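Cortical-lytic enzyme (Clostridium perfringens, PDB 5JIP) hydrolyses spore cortex peptidoglycan as a muramidase of glycoside hydrolase family 25, taking part in cortex breakdown during spore germination. Local coordinates at the interface of chains A and B. Numbering follows the deposited sequence. Chains: chain A/B, Cortical-lytic enzyme.

Contact 1: the interface of chains A and B. Residues chain A 145, 260, 305-307; chain B 260, 275-276.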
# COMPACT_ATOMS: atom_id res chain seq x y z
N ARG A 145 -9.84 1.13 10.94
CA ARG A 145 -8.94 0.31 11.73
C ARG A 145 -9.02 0.60 13.22
O ARG A 145 -9.06 1.76 13.66
CB ARG A 145 -7.50 0.52 11.30
CG ARG A 145 -7.14 0.16 9.88
CD ARG A 145 -7.40 -1.31 9.54
NE ARG A 145 -6.97 -2.28 10.53
CZ ARG A 145 -5.75 -2.80 10.63
NH1 ARG A 145 -4.77 -2.38 9.84
NH2 ARG A 145 -5.49 -3.73 11.55
N ASN A 260 -0.61 5.24 0.61
CA ASN A 260 -0.35 3.99 -0.05
C ASN A 260 -1.07 3.80 -1.37
O ASN A 260 -0.67 2.92 -2.12
CB ASN A 260 -0.71 2.83 0.87
CG ASN A 260 0.31 1.73 0.79
OD1 ASN A 260 1.38 1.93 0.20
ND2 ASN A 260 -0.01 0.56 1.35
N ILE A 305 -1.05 3.14 4.54
CA ILE A 305 -0.39 1.85 4.66
C ILE A 305 -1.15 0.89 5.54
O ILE A 305 -1.15 -0.32 5.28
CB ILE A 305 1.06 2.06 5.15
CG1 ILE A 305 1.84 2.77 4.04
CG2 ILE A 305 1.72 0.72 5.50
CD1 ILE A 305 3.25 3.22 4.48
N THR A 306 -1.81 1.38 6.58
CA THR A 306 -2.50 0.47 7.48
C THR A 306 -3.98 0.33 7.13
O THR A 306 -4.71 -0.31 7.87
CB THR A 306 -2.28 0.88 8.95
OG1 THR A 306 -2.42 2.29 9.11
CG2 THR A 306 -0.86 0.50 9.37
N GLY A 307 -4.42 0.86 5.99
CA GLY A 307 -5.70 0.47 5.46
C GLY A 307 -6.88 1.34 5.83
O GLY A 307 -8.03 0.87 5.75
N ASN B 260 1.44 -4.98 -0.48
CA ASN B 260 0.82 -3.77 -0.02
C ASN B 260 -0.64 -3.90 0.33
O ASN B 260 -1.15 -3.03 1.02
CB ASN B 260 0.98 -2.67 -1.08
CG ASN B 260 1.31 -1.34 -0.46
OD1 ASN B 260 1.62 -1.25 0.73
ND2 ASN B 260 1.23 -0.28 -1.27
N PRO B 275 -5.15 -3.99 4.11
CA PRO B 275 -3.71 -3.71 4.16
C PRO B 275 -2.90 -5.01 4.16
O PRO B 275 -3.44 -6.11 4.14
CB PRO B 275 -3.54 -2.93 5.47
CG PRO B 275 -4.60 -3.55 6.34
CD PRO B 275 -5.77 -3.78 5.43
N ARG B 276 -1.57 -4.86 4.16
CA ARG B 276 -0.67 -5.97 3.83
C ARG B 276 -0.71 -7.10 4.85
O ARG B 276 -0.45 -8.26 4.48
CB ARG B 276 0.76 -5.45 3.66
CG ARG B 276 1.34 -4.89 4.95
CD ARG B 276 2.74 -4.32 4.74
NE ARG B 276 2.73 -3.15 3.89
CZ ARG B 276 3.77 -2.33 3.72
NH1 ARG B 276 3.66 -1.28 2.90
NH2 ARG B 276 4.92 -2.55 4.36
O HOH W 1 -0.20 -2.23 3.58
O HOH W 2 -2.20 -0.24 2.29
O HOH W 3 0.29 0.24 -3.53
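Two copies of one asparagine meet tip to tip near the two-fold axis. The amide planes of A:Asn260 and B:Asn260 stand 82° apart, and each gives an N-H to the other's oxygen: A:Asn260 ND2 lies 2.5 Å from B:Asn260 OD1, and B:Asn260 ND2 lies 2.7 Å from A:Asn260 OD1. Each acceptor lies close to its donor's amide plane, but each donor sits above the acceptor's carbonyl plane, so the reciprocal pair is short yet off the lone pairs. B:Arg276, its chain bent at chi3 (67°), adds NH1 at 3.0 Å from B:Asn260 OD1, so that two donors grip this oxygen. Within chain A, A:Arg145 NH1 is held by an in-plane bond to a lone pair of A:Thr306 O, 2.9 Å away.

Water extends the polar network. Water 1, 2.7 Å from A:Ile305 O, is also bound by the backbone N and NE of B:Arg276 and by B:Asn260 O, linking the chains.

Van der Waals packing flanks the network. A:Ile305 CG2, anti to the backbone N, lies over the rim of one face of the B:Arg276 guanidinium, with B:Arg276 NH1 3.8 Å away. The B:Pro275 ring packs on the 305-307 loop, CB 3.5 Å from A:Ile305 O. A:Arg145 NH1 meets B:Pro275 CG tip to tip, 3.7 Å away.

The site joins the two chains of the deposited assembly and may help fix their register, if this dimer also forms in solution.

Contact 2: the interface of chains A and B. Residues chain A 143, 263, 265, 270, 273, 301, 303, 309; chain B 143, 263, 265, 270, 273, 301, 303, 309.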
# COMPACT_ATOMS: atom_id res chain seq x y z
N ARG A 143 -15.55 0.67 8.85
CA ARG A 143 -14.48 0.75 7.86
C ARG A 143 -13.25 1.49 8.41
O ARG A 143 -12.44 1.99 7.63
CB ARG A 143 -14.96 1.39 6.55
CG ARG A 143 -14.18 0.90 5.33
CD ARG A 143 -14.46 1.75 4.10
NE ARG A 143 -13.81 1.22 2.91
CZ ARG A 143 -13.57 1.94 1.81
NH1 ARG A 143 -13.91 3.20 1.74
NH2 ARG A 143 -12.98 1.37 0.78
N ASN A 263 -8.25 4.41 -4.75
CA ASN A 263 -9.28 3.71 -5.50
C ASN A 263 -10.14 4.74 -6.22
O ASN A 263 -10.57 5.74 -5.63
CB ASN A 263 -10.17 2.86 -4.59
CG ASN A 263 -9.43 1.69 -3.98
OD1 ASN A 263 -8.57 1.06 -4.62
ND2 ASN A 263 -9.70 1.43 -2.70
N PHE A 265 -13.63 5.29 -8.82
CA PHE A 265 -14.94 4.70 -9.08
C PHE A 265 -15.68 5.48 -10.16
O PHE A 265 -15.56 6.71 -10.24
CB PHE A 265 -15.78 4.71 -7.82
CG PHE A 265 -15.15 3.96 -6.66
CD1 PHE A 265 -14.24 4.59 -5.82
CD2 PHE A 265 -15.48 2.63 -6.43
CE1 PHE A 265 -13.67 3.89 -4.75
CE2 PHE A 265 -14.90 1.92 -5.37
CZ PHE A 265 -14.01 2.55 -4.53
N TYR A 270 -16.25 0.11 -9.03
CA TYR A 270 -14.80 0.16 -8.95
C TYR A 270 -14.19 0.23 -10.34
O TYR A 270 -14.54 -0.53 -11.23
CB TYR A 270 -14.30 -1.07 -8.20
CG TYR A 270 -12.82 -1.33 -8.24
CD1 TYR A 270 -11.96 -0.69 -7.36
CD2 TYR A 270 -12.28 -2.27 -9.11
CE1 TYR A 270 -10.61 -0.96 -7.36
CE2 TYR A 270 -10.92 -2.54 -9.12
CZ TYR A 270 -10.10 -1.89 -8.24
OH TYR A 270 -8.74 -2.14 -8.24
N THR A 273 -7.26 0.51 -8.82
CA THR A 273 -6.43 0.88 -7.68
C THR A 273 -5.10 1.40 -8.19
O THR A 273 -4.47 0.77 -9.05
CB THR A 273 -6.22 -0.31 -6.74
OG1 THR A 273 -7.49 -0.78 -6.30
CG2 THR A 273 -5.38 0.08 -5.54
N GLU A 301 -10.91 7.84 -3.54
CA GLU A 301 -10.46 7.84 -2.16
C GLU A 301 -8.97 7.51 -2.11
O GLU A 301 -8.48 6.67 -2.86
CB GLU A 301 -11.26 6.82 -1.32
CG GLU A 301 -11.04 5.35 -1.76
CD GLU A 301 -12.05 4.38 -1.17
OE1 GLU A 301 -13.01 4.83 -0.50
OE2 GLU A 301 -11.87 3.14 -1.38
N PHE A 303 -5.94 5.90 0.34
CA PHE A 303 -5.82 5.01 1.50
C PHE A 303 -4.36 4.94 1.91
O PHE A 303 -3.45 5.23 1.12
CB PHE A 303 -6.40 3.59 1.25
CG PHE A 303 -5.80 2.84 0.08
CD1 PHE A 303 -4.64 2.08 0.22
CD2 PHE A 303 -6.45 2.84 -1.15
CE1 PHE A 303 -4.12 1.37 -0.87
CE2 PHE A 303 -5.95 2.13 -2.22
CZ PHE A 303 -4.78 1.39 -2.09
N PHE A 309 -9.05 4.90 4.89
CA PHE A 309 -9.44 5.63 3.69
C PHE A 309 -9.83 7.07 3.99
O PHE A 309 -10.22 7.40 5.11
CB PHE A 309 -10.62 4.95 3.02
CG PHE A 309 -10.39 3.50 2.78
CD1 PHE A 309 -10.67 2.58 3.77
CD2 PHE A 309 -9.86 3.06 1.59
CE1 PHE A 309 -10.44 1.22 3.56
CE2 PHE A 309 -9.61 1.71 1.40
CZ PHE A 309 -9.90 0.80 2.39
N ARG B 143 -2.80 -3.46 -17.56
CA ARG B 143 -2.84 -3.36 -16.09
C ARG B 143 -1.51 -3.75 -15.46
O ARG B 143 -1.48 -4.17 -14.31
CB ARG B 143 -3.98 -4.19 -15.48
CG ARG B 143 -4.47 -3.66 -14.14
CD ARG B 143 -5.43 -4.63 -13.48
NE ARG B 143 -6.08 -4.09 -12.27
CZ ARG B 143 -6.60 -4.85 -11.31
NH1 ARG B 143 -6.55 -6.17 -11.42
NH2 ARG B 143 -7.18 -4.31 -10.24
N ASN B 263 -7.50 -6.48 -2.69
CA ASN B 263 -8.87 -6.12 -3.00
C ASN B 263 -9.73 -7.37 -3.05
O ASN B 263 -9.33 -8.38 -3.62
CB ASN B 263 -8.97 -5.40 -4.34
CG ASN B 263 -8.32 -4.03 -4.33
OD1 ASN B 263 -8.45 -3.25 -3.37
ND2 ASN B 263 -7.61 -3.72 -5.41
N PHE B 265 -13.69 -8.97 -3.86
CA PHE B 265 -14.86 -8.73 -4.70
C PHE B 265 -15.92 -9.79 -4.44
O PHE B 265 -15.63 -10.95 -4.14
CB PHE B 265 -14.50 -8.77 -6.19
CG PHE B 265 -13.39 -7.81 -6.56
CD1 PHE B 265 -12.07 -8.17 -6.37
CD2 PHE B 265 -13.68 -6.56 -7.07
CE1 PHE B 265 -11.04 -7.30 -6.70
CE2 PHE B 265 -12.66 -5.66 -7.40
CZ PHE B 265 -11.35 -6.03 -7.22
N TYR B 270 -16.66 -4.66 -6.23
CA TYR B 270 -15.70 -4.30 -5.19
C TYR B 270 -16.33 -4.38 -3.81
O TYR B 270 -17.42 -3.86 -3.57
CB TYR B 270 -15.18 -2.90 -5.46
CG TYR B 270 -14.29 -2.35 -4.38
CD1 TYR B 270 -12.98 -2.74 -4.28
CD2 TYR B 270 -14.78 -1.42 -3.48
CE1 TYR B 270 -12.15 -2.19 -3.31
CE2 TYR B 270 -13.99 -0.88 -2.50
CZ TYR B 270 -12.67 -1.26 -2.41
OH TYR B 270 -11.90 -0.69 -1.40
N THR B 273 -10.76 -2.97 0.31
CA THR B 273 -9.30 -2.99 0.25
C THR B 273 -8.76 -3.21 1.65
O THR B 273 -9.19 -2.55 2.60
CB THR B 273 -8.74 -1.67 -0.30
OG1 THR B 273 -9.29 -1.37 -1.58
CG2 THR B 273 -7.20 -1.69 -0.39
N GLU B 301 -7.53 -10.37 -5.02
CA GLU B 301 -6.22 -10.15 -5.60
C GLU B 301 -5.33 -9.45 -4.58
O GLU B 301 -5.78 -8.58 -3.83
CB GLU B 301 -6.31 -9.28 -6.89
CG GLU B 301 -6.85 -7.86 -6.61
CD GLU B 301 -7.21 -7.06 -7.86
OE1 GLU B 301 -7.22 -7.63 -8.98
OE2 GLU B 301 -7.46 -5.84 -7.70
N PHE B 303 -1.97 -6.86 -4.18
CA PHE B 303 -1.21 -5.87 -4.95
C PHE B 303 0.01 -5.42 -4.15
O PHE B 303 0.07 -5.59 -2.93
CB PHE B 303 -2.06 -4.67 -5.39
CG PHE B 303 -2.75 -3.94 -4.28
CD1 PHE B 303 -2.15 -2.88 -3.64
CD2 PHE B 303 -4.06 -4.27 -3.94
CE1 PHE B 303 -2.82 -2.17 -2.65
CE2 PHE B 303 -4.71 -3.59 -2.96
CZ PHE B 303 -4.10 -2.54 -2.32
N PHE B 309 -0.72 -6.22 -9.63
CA PHE B 309 -1.71 -7.09 -9.03
C PHE B 309 -1.35 -8.55 -9.31
O PHE B 309 -0.68 -8.86 -10.29
CB PHE B 309 -3.10 -6.82 -9.59
CG PHE B 309 -3.53 -5.40 -9.44
CD1 PHE B 309 -3.25 -4.48 -10.43
CD2 PHE B 309 -4.15 -4.96 -8.28
CE1 PHE B 309 -3.61 -3.14 -10.29
CE2 PHE B 309 -4.51 -3.63 -8.12
CZ PHE B 309 -4.26 -2.72 -9.13
O HOH W 4 -12.64 -1.40 2.39
O HOH W 5 -17.66 -2.46 -8.05
O HOH W 6 -6.46 -1.26 -11.25
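The backbone of A:Asn263, A:Phe265, A:Thr273, A:Glu301 and A:Phe303 is extended (A:Thr273 phi/psi -118/130°), as it is in chain B, whereas A:Arg143 lies in a loop with positive phi.

A:Tyr270 and B:Tyr270 cross at about a right angle, their CB atoms 3.4 Å apart. CG is anti to the backbone N (chi1 169° in A:Tyr270), which carries the ring against B:Phe265. The A:Tyr270 ring meets B:Phe265 edge-to-face, its CD2 3.8 Å from B:Phe265 CE2 at the phenylalanine edge. Its hydroxyl hydrogen-bonds to A:Thr273 OG1 of its own chain and lies at the edge of the B:Arg143 guanidinium, in its plane. In the twin pair, A:Arg143 NH2 and B:Tyr270 OH lie 3.2 Å apart, the hydroxyl end-on to NH2 between its two N-H groups, a close polar contact and at best a weak hydrogen bond.

A:Asn263 and B:Thr273 reach tip to tip, ND2 donating to OG1 at 3.0 Å with the hydroxyl tilted from the amide plane. The same nitrogen also bonds within its own chain: it meets the anti lone pair of A:Glu301 OE2 at 3.1 Å, almost straight and in the amide plane. A:Thr273 OG1 in turn donates to A:Asn263 OD1, 2.7 Å away, which helps fix the amide's rotation. A:Arg143, extended from CG to NE, grips A:Glu301 end-on with two nitrogens, NH1 to OE1 (2.9 Å, a salt bridge) and NH2 to OE2, the oxygen shared with A:Asn263. The carboxylate thus holds both groups in place and probably balances the guanidinium charge. A:Phe309 CD1 lies over the guanidinium centre, and its CZ presents an edge to B:Thr273 O. The A:Phe303 and B:Phe303 rings meet at their CZ atoms, 4.0 Å apart.

Strands 259-266, 269-275 and 296-304 supply most of these residues and face their counterparts across the two-fold, while A:Arg143 and B:Arg143 join from the loop after helix 124-142.

The C-alpha centres of contact 1 and contact 2 are about 11 Å apart, and both belong to one two-fold symmetric interface. They draw on the same strands: 259-266 supplies A:Asn260 to contact 1 and A:Asn263 and A:Phe265 to contact 2, while 269-275 supplies B:Pro275 and then B:Tyr270 and B:Thr273. A:Arg145 and A:Arg143 come from one loop following helix 124-142, and the 305-307 segment directly follows strand 296-304. Contact 1 therefore continues contact 2, so the two probably form together, joining strands 259-266 and 269-275 of one chain to the same strands, the 305-307 segment and the 143-145 loop of the other.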